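Long-range contacts in glucosamine kinase (Streptacidiphilus jiangxiensis, PDB 6HWJ), which catalyses the magnesium-dependent transfer of phosphate from ATP to D-glucosamine, giving D-glucosamine 6-phosphate, and phosphorylates glucose to a lesser extent: residues 96-101 with 168-173; 136-141 with 179-184. All blocks are in the same frame, centred on the assembly; numbering follows the deposited sequence.

Contact 1. Residues 96-101 with 168-173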
loop_
_atom_site.group_PDB
_atom_site.type_symbol
_atom_site.label_atom_id
_atom_site.label_comp_id
_atom_site.label_asym_id
_atom_site.label_seq_id
_atom_site.Cartn_x
_atom_site.Cartn_y
_atom_site.Cartn_z
ATOM N N ALA A 96 1.389 -12.615 -26.362
ATOM C CA ALA A 96 0.243 -13.100 -25.603
ATOM C C ALA A 96 0.569 -13.356 -24.138
ATOM O O ALA A 96 -0.351 -13.497 -23.325
ATOM C CB ALA A 96 -0.293 -14.380 -26.242
ATOM N N ALA A 97 1.852 -13.425 -23.775
ATOM C CA ALA A 97 2.218 -13.574 -22.374
ATOM C C ALA A 97 1.953 -12.304 -21.570
ATOM O O ALA A 97 1.893 -12.365 -20.340
ATOM C CB ALA A 97 3.696 -13.940 -22.261
ATOM N N PHE A 98 1.799 -11.160 -22.236
ATOM C CA PHE A 98 1.737 -9.876 -21.565
ATOM C C PHE A 98 0.386 -9.224 -21.815
ATOM O O PHE A 98 -0.247 -9.451 -22.843
ATOM C CB PHE A 98 2.834 -8.930 -22.042
ATOM C CG PHE A 98 4.238 -9.446 -21.819
ATOM C CD1 PHE A 98 4.887 -10.180 -22.798
ATOM C CD2 PHE A 98 4.905 -9.163 -20.645
ATOM C CE1 PHE A 98 6.181 -10.638 -22.598
ATOM C CE2 PHE A 98 6.206 -9.612 -20.443
ATOM C CZ PHE A 98 6.836 -10.355 -21.415
ATOM N N VAL A 99 -0.036 -8.400 -20.862
ATOM C CA VAL A 99 -1.171 -7.503 -21.028
ATOM C C VAL A 99 -0.664 -6.087 -20.786
ATOM O O VAL A 99 -0.155 -5.787 -19.701
ATOM C CB VAL A 99 -2.315 -7.851 -20.071
ATOM C CG1 VAL A 99 -3.395 -6.762 -20.108
ATOM C CG2 VAL A 99 -2.927 -9.183 -20.455
ATOM N N LEU A 100 -0.781 -5.236 -21.801
ATOM C CA LEU A 100 -0.453 -3.815 -21.716
ATOM C C LEU A 100 -1.776 -3.061 -21.688
ATOM O O LEU A 100 -2.509 -3.054 -22.682
ATOM C CB LEU A 100 0.383 -3.370 -22.909
ATOM C CG LEU A 100 1.855 -3.040 -22.731
ATOM C CD1 LEU A 100 2.424 -2.498 -24.045
ATOM C CD2 LEU A 100 2.082 -2.050 -21.613
ATOM N N GLU A 101 -2.094 -2.428 -20.563
ATOM C CA GLU A 101 -3.334 -1.667 -20.446
ATOM C C GLU A 101 -2.987 -0.184 -20.364
ATOM O O GLU A 101 -2.286 0.247 -19.440
ATOM C CB GLU A 101 -4.145 -2.106 -19.228
ATOM C CG GLU A 101 -5.508 -1.428 -19.132
ATOM C CD GLU A 101 -6.436 -2.094 -18.120
ATOM O OE1 GLU A 101 -5.962 -2.933 -17.323
ATOM O OE2 GLU A 101 -7.644 -1.775 -18.131
ATOM N N GLY A 168 -0.693 3.630 -17.414
ATOM C CA GLY A 168 -0.711 2.283 -17.936
ATOM C C GLY A 168 -0.225 1.281 -16.919
ATOM O O GLY A 168 0.401 1.628 -15.907
ATOM N N LEU A 169 -0.512 0.024 -17.228
ATOM C CA LEU A 169 -0.075 -1.116 -16.453
ATOM C C LEU A 169 0.445 -2.191 -17.391
ATOM O O LEU A 169 -0.171 -2.470 -18.426
ATOM C CB LEU A 169 -1.239 -1.684 -15.635
ATOM C CG LEU A 169 -1.853 -0.728 -14.620
ATOM C CD1 LEU A 169 -3.173 -1.277 -14.119
ATOM C CD2 LEU A 169 -0.868 -0.502 -13.489
ATOM N N LEU A 170 1.568 -2.797 -17.023
ATOM C CA LEU A 170 2.105 -3.958 -17.726
ATOM C C LEU A 170 2.028 -5.156 -16.793
ATOM O O LEU A 170 2.609 -5.131 -15.700
ATOM C CB LEU A 170 3.546 -3.733 -18.167
ATOM C CG LEU A 170 4.245 -4.956 -18.766
ATOM C CD1 LEU A 170 3.499 -5.419 -20.025
ATOM C CD2 LEU A 170 5.706 -4.682 -19.077
ATOM N N THR A 171 1.301 -6.191 -17.221
ATOM C CA THR A 171 1.151 -7.398 -16.423
ATOM C C THR A 171 1.461 -8.631 -17.259
ATOM O O THR A 171 1.415 -8.609 -18.495
ATOM C CB THR A 171 -0.272 -7.521 -15.842
ATOM O OG1 THR A 171 -1.217 -7.560 -16.919
ATOM C CG2 THR A 171 -0.573 -6.342 -14.927
ATOM N N LEU A 172 1.786 -9.705 -16.554
ATOM C CA LEU A 172 2.034 -11.004 -17.136
ATOM C C LEU A 172 0.782 -11.841 -16.915
ATOM O O LEU A 172 0.323 -11.972 -15.780
ATOM C CB LEU A 172 3.255 -11.651 -16.487
ATOM C CG LEU A 172 3.811 -12.954 -17.075
ATOM C CD1 LEU A 172 4.552 -12.725 -18.370
ATOM C CD2 LEU A 172 4.725 -13.597 -16.036
ATOM N N ALA A 173 0.224 -12.370 -17.992
ATOM C CA ALA A 173 -1.058 -13.072 -17.935
ATOM C C ALA A 173 -0.811 -14.482 -17.409
ATOM O O ALA A 173 -0.422 -15.375 -18.157
ATOM C CB ALA A 173 -1.723 -13.109 -19.309
HETATM O O HOH W 1 -1.918 -4.940 -17.460
#
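Val99 and Thr171 form a hydrogen-bonded pair of two antiparallel strands, Val99 N reaching Thr171 O at 2.8 Å and Thr171 N reaching Val99 O at 2.9 Å. Glu101 and Leu169 repeat this pair of hydrogen bonds, and Ala173 N adds a single one to Ala97 O, 2.9 Å away. The Thr171 hydroxyl, set between the backbone N and carbonyl carbon (chi1 60°), lies alongside the Val99 side chain, OG1 3.4 Å from Val99 CB. One water ties the pair, donating to Val99 O at 3.0 Å and bonding Thr171 OG1 at 2.8 Å, giving Val99 O a second donor besides Thr171 N.

Alternate residues of this regular antiparallel pairing point to opposite faces: Val99, Glu101, Leu169 and Thr171 to one, Phe98, Leu100, Leu170 and Leu172 to the apolar other. There Leu172 CD1 sits 4.0 Å above one face of the Phe98 ring, offset toward its rim, while Leu170 CD1 lies between Phe98 CD2 and Leu100 CG. Phe98 and Leu170 pack on Leu39 of strand 34-42, and Leu100 and Leu170 meet helix 79-88. Across the sheet, Glu101, Leu169 and Thr171 touch helix 148-157. Strand 166-172 joins 98-102, one edge of the sheet, to 179-186.

Contact 2. Residues 136-141 with 179-184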
loop_
_atom_site.group_PDB
_atom_site.type_symbol
_atom_site.label_atom_id
_atom_site.label_comp_id
_atom_site.label_asym_id
_atom_site.label_seq_id
_atom_site.Cartn_x
_atom_site.Cartn_y
_atom_site.Cartn_z
ATOM N N VAL A 136 10.519 -5.783 -9.423
ATOM C CA VAL A 136 11.852 -6.385 -9.483
ATOM C C VAL A 136 11.694 -7.886 -9.260
ATOM O O VAL A 136 11.672 -8.676 -10.216
ATOM C CB VAL A 136 12.793 -5.741 -8.456
ATOM C CG1 VAL A 136 14.160 -6.421 -8.476
ATOM C CG2 VAL A 136 12.936 -4.260 -8.740
ATOM N N ARG A 137 11.547 -8.291 -8.007
ATOM C CA ARG A 137 11.321 -9.699 -7.693
ATOM C C ARG A 137 9.853 -10.029 -7.928
ATOM O O ARG A 137 8.967 -9.291 -7.505
ATOM C CB ARG A 137 11.727 -9.988 -6.246
ATOM C CG ARG A 137 11.581 -11.432 -5.824
ATOM C CD ARG A 137 12.514 -12.351 -6.592
ATOM N NE ARG A 137 12.422 -13.729 -6.110
ATOM C CZ ARG A 137 13.136 -14.224 -5.101
ATOM N NH1 ARG A 137 14.005 -13.458 -4.453
ATOM N NH2 ARG A 137 12.978 -15.490 -4.741
ATOM N N LEU A 138 9.603 -11.123 -8.624
ATOM C CA LEU A 138 8.250 -11.593 -8.893
ATOM C C LEU A 138 7.945 -12.833 -8.057
ATOM O O LEU A 138 8.855 -13.553 -7.637
ATOM C CB LEU A 138 8.089 -11.949 -10.374
ATOM C CG LEU A 138 8.257 -10.787 -11.365
ATOM C CD1 LEU A 138 8.321 -11.311 -12.790
ATOM C CD2 LEU A 138 7.121 -9.763 -11.195
ATOM N N PRO A 139 6.674 -13.138 -7.835
ATOM C CA PRO A 139 6.327 -14.441 -7.250
ATOM C C PRO A 139 6.608 -15.576 -8.223
ATOM O O PRO A 139 6.806 -15.371 -9.427
ATOM C CB PRO A 139 4.827 -14.316 -6.950
ATOM C CG PRO A 139 4.336 -13.252 -7.882
ATOM C CD PRO A 139 5.491 -12.288 -8.075
ATOM N N ALA A 140 6.646 -16.796 -7.676
ATOM C CA ALA A 140 6.717 -17.980 -8.518
ATOM C C ALA A 140 5.515 -18.027 -9.460
ATOM O O ALA A 140 4.479 -17.413 -9.219
ATOM C CB ALA A 140 6.757 -19.247 -7.661
ATOM N N GLU A 141 5.664 -18.771 -10.550
ATOM C CA GLU A 141 4.620 -18.808 -11.569
ATOM C C GLU A 141 3.329 -19.361 -10.982
ATOM O O GLU A 141 3.331 -20.385 -10.295
ATOM C CB GLU A 141 5.069 -19.654 -12.760
ATOM C CG GLU A 141 4.142 -19.573 -13.963
ATOM C CD GLU A 141 4.713 -20.271 -15.186
ATOM O OE1 GLU A 141 5.701 -21.029 -15.040
ATOM O OE2 GLU A 141 4.175 -20.055 -16.295
ATOM N N VAL A 179 0.187 -10.758 -13.073
ATOM C CA VAL A 179 1.355 -10.420 -12.274
ATOM C C VAL A 179 1.864 -9.054 -12.717
ATOM O O VAL A 179 2.143 -8.847 -13.898
ATOM C CB VAL A 179 2.454 -11.492 -12.440
ATOM C CG1 VAL A 179 3.759 -11.044 -11.789
ATOM C CG2 VAL A 179 1.981 -12.822 -11.864
ATOM N N LEU A 180 2.011 -8.140 -11.768
ATOM C CA LEU A 180 2.462 -6.792 -12.073
ATOM C C LEU A 180 3.938 -6.790 -12.431
ATOM O O LEU A 180 4.774 -7.295 -11.674
ATOM C CB LEU A 180 2.228 -5.874 -10.881
ATOM C CG LEU A 180 2.849 -4.474 -10.933
ATOM C CD1 LEU A 180 2.237 -3.625 -12.038
ATOM C CD2 LEU A 180 2.685 -3.763 -9.602
ATOM N N LEU A 181 4.254 -6.191 -13.579
ATOM C CA LEU A 181 5.631 -6.012 -14.013
ATOM C C LEU A 181 6.049 -4.552 -13.999
ATOM O O LEU A 181 7.213 -4.268 -13.688
ATOM C CB LEU A 181 5.820 -6.567 -15.421
ATOM C CG LEU A 181 5.398 -8.017 -15.663
ATOM C CD1 LEU A 181 5.696 -8.411 -17.121
ATOM C CD2 LEU A 181 6.078 -8.957 -14.698
ATOM N N ALA A 182 5.120 -3.640 -14.304
ATOM C CA ALA A 182 5.407 -2.207 -14.329
ATOM C C ALA A 182 4.105 -1.425 -14.262
ATOM O O ALA A 182 3.100 -1.822 -14.851
ATOM C CB ALA A 182 6.176 -1.788 -15.584
ATOM N N SER A 183 4.142 -0.298 -13.561
ATOM C CA SER A 183 3.049 0.655 -13.530
ATOM C C SER A 183 3.575 2.016 -13.963
ATOM O O SER A 183 4.749 2.347 -13.746
ATOM C CB SER A 183 2.431 0.751 -12.133
ATOM O OG SER A 183 3.411 1.121 -11.184
ATOM N N VAL A 184 2.697 2.791 -14.598
ATOM C CA VAL A 184 2.979 4.161 -15.010
ATOM C C VAL A 184 1.831 5.022 -14.508
ATOM O O VAL A 184 0.672 4.787 -14.859
ATOM C CB VAL A 184 3.128 4.281 -16.526
ATOM C CG1 VAL A 184 3.637 5.652 -16.918
ATOM C CG2 VAL A 184 4.068 3.196 -17.054
#
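Leu138 reaches the strand 179-184 through its side chain alone: no hydrogen bond crosses this contact, and Leu138 CA and Val179 CA remain 7.8 Å apart, too far for strand pairing. A chi1 of -63° sets Leu138 CG anti to the carbonyl carbon, beside the backbone N. CD2 does most of the touching. Leu138 CD2 lies 3.6 Å from Val179 CG1. The same Leu138 CD2 is 3.7 Å from Leu181 CD2 and approaches the backbone at Leu180 O, 3.4 Å away. The second methyl, Leu138 CD1, meets Leu181 CD2 at 3.8 Å, so that this one methyl of Leu181 touches both branches of Leu138, the two side chains crossing at about a right angle. Pro139 extends the apolar patch more loosely, its CD 4.3 Å from Val179 CG1.

Leu181 belongs to a classic beta bulge, in which Leu181 and Ala182 both face Leu170 of the adjacent strand. The side chain of Leu180, which itself takes little part, lies about 5 Å from that of Asp319, a ligand of the second magnesium ion.

Leu138 and Leu181 both pack on Thr59 of strand 57-65. Backbone bonds from Val136 to Thr59 and from Leu138 to Arg57 tie the first segment to that strand, in the five-stranded sheet. Strand 179-186 lies in the six-stranded sheet, between strands 166-172 and 130-134, and the contact therefore joins side chains from two sheets.

Overall arrangement
From the N terminus, the chain first lays down strands 34-42 to 69-72 of the five-stranded sheet. It then enters contact 1 at 96-101, passes through strands 112-115, 123-126 and 130-134, and reaches the first half of contact 2 at 136-141. Helix 148-157 follows, and then 168-173 closes the 66-residue loop of contact 1. Immediately afterwards 179-184 closes the shorter, 37-residue loop of contact 2, so the two loops cross. Contact 1 pairs strand 98-102 with 166-172 within the six-stranded sheet, whereas contact 2 packs that sheet against the segment 136-141 beside strand 57-65. Their centres are 10 Å apart, and Phe98 packs on Leu181, linking the two contacts directly.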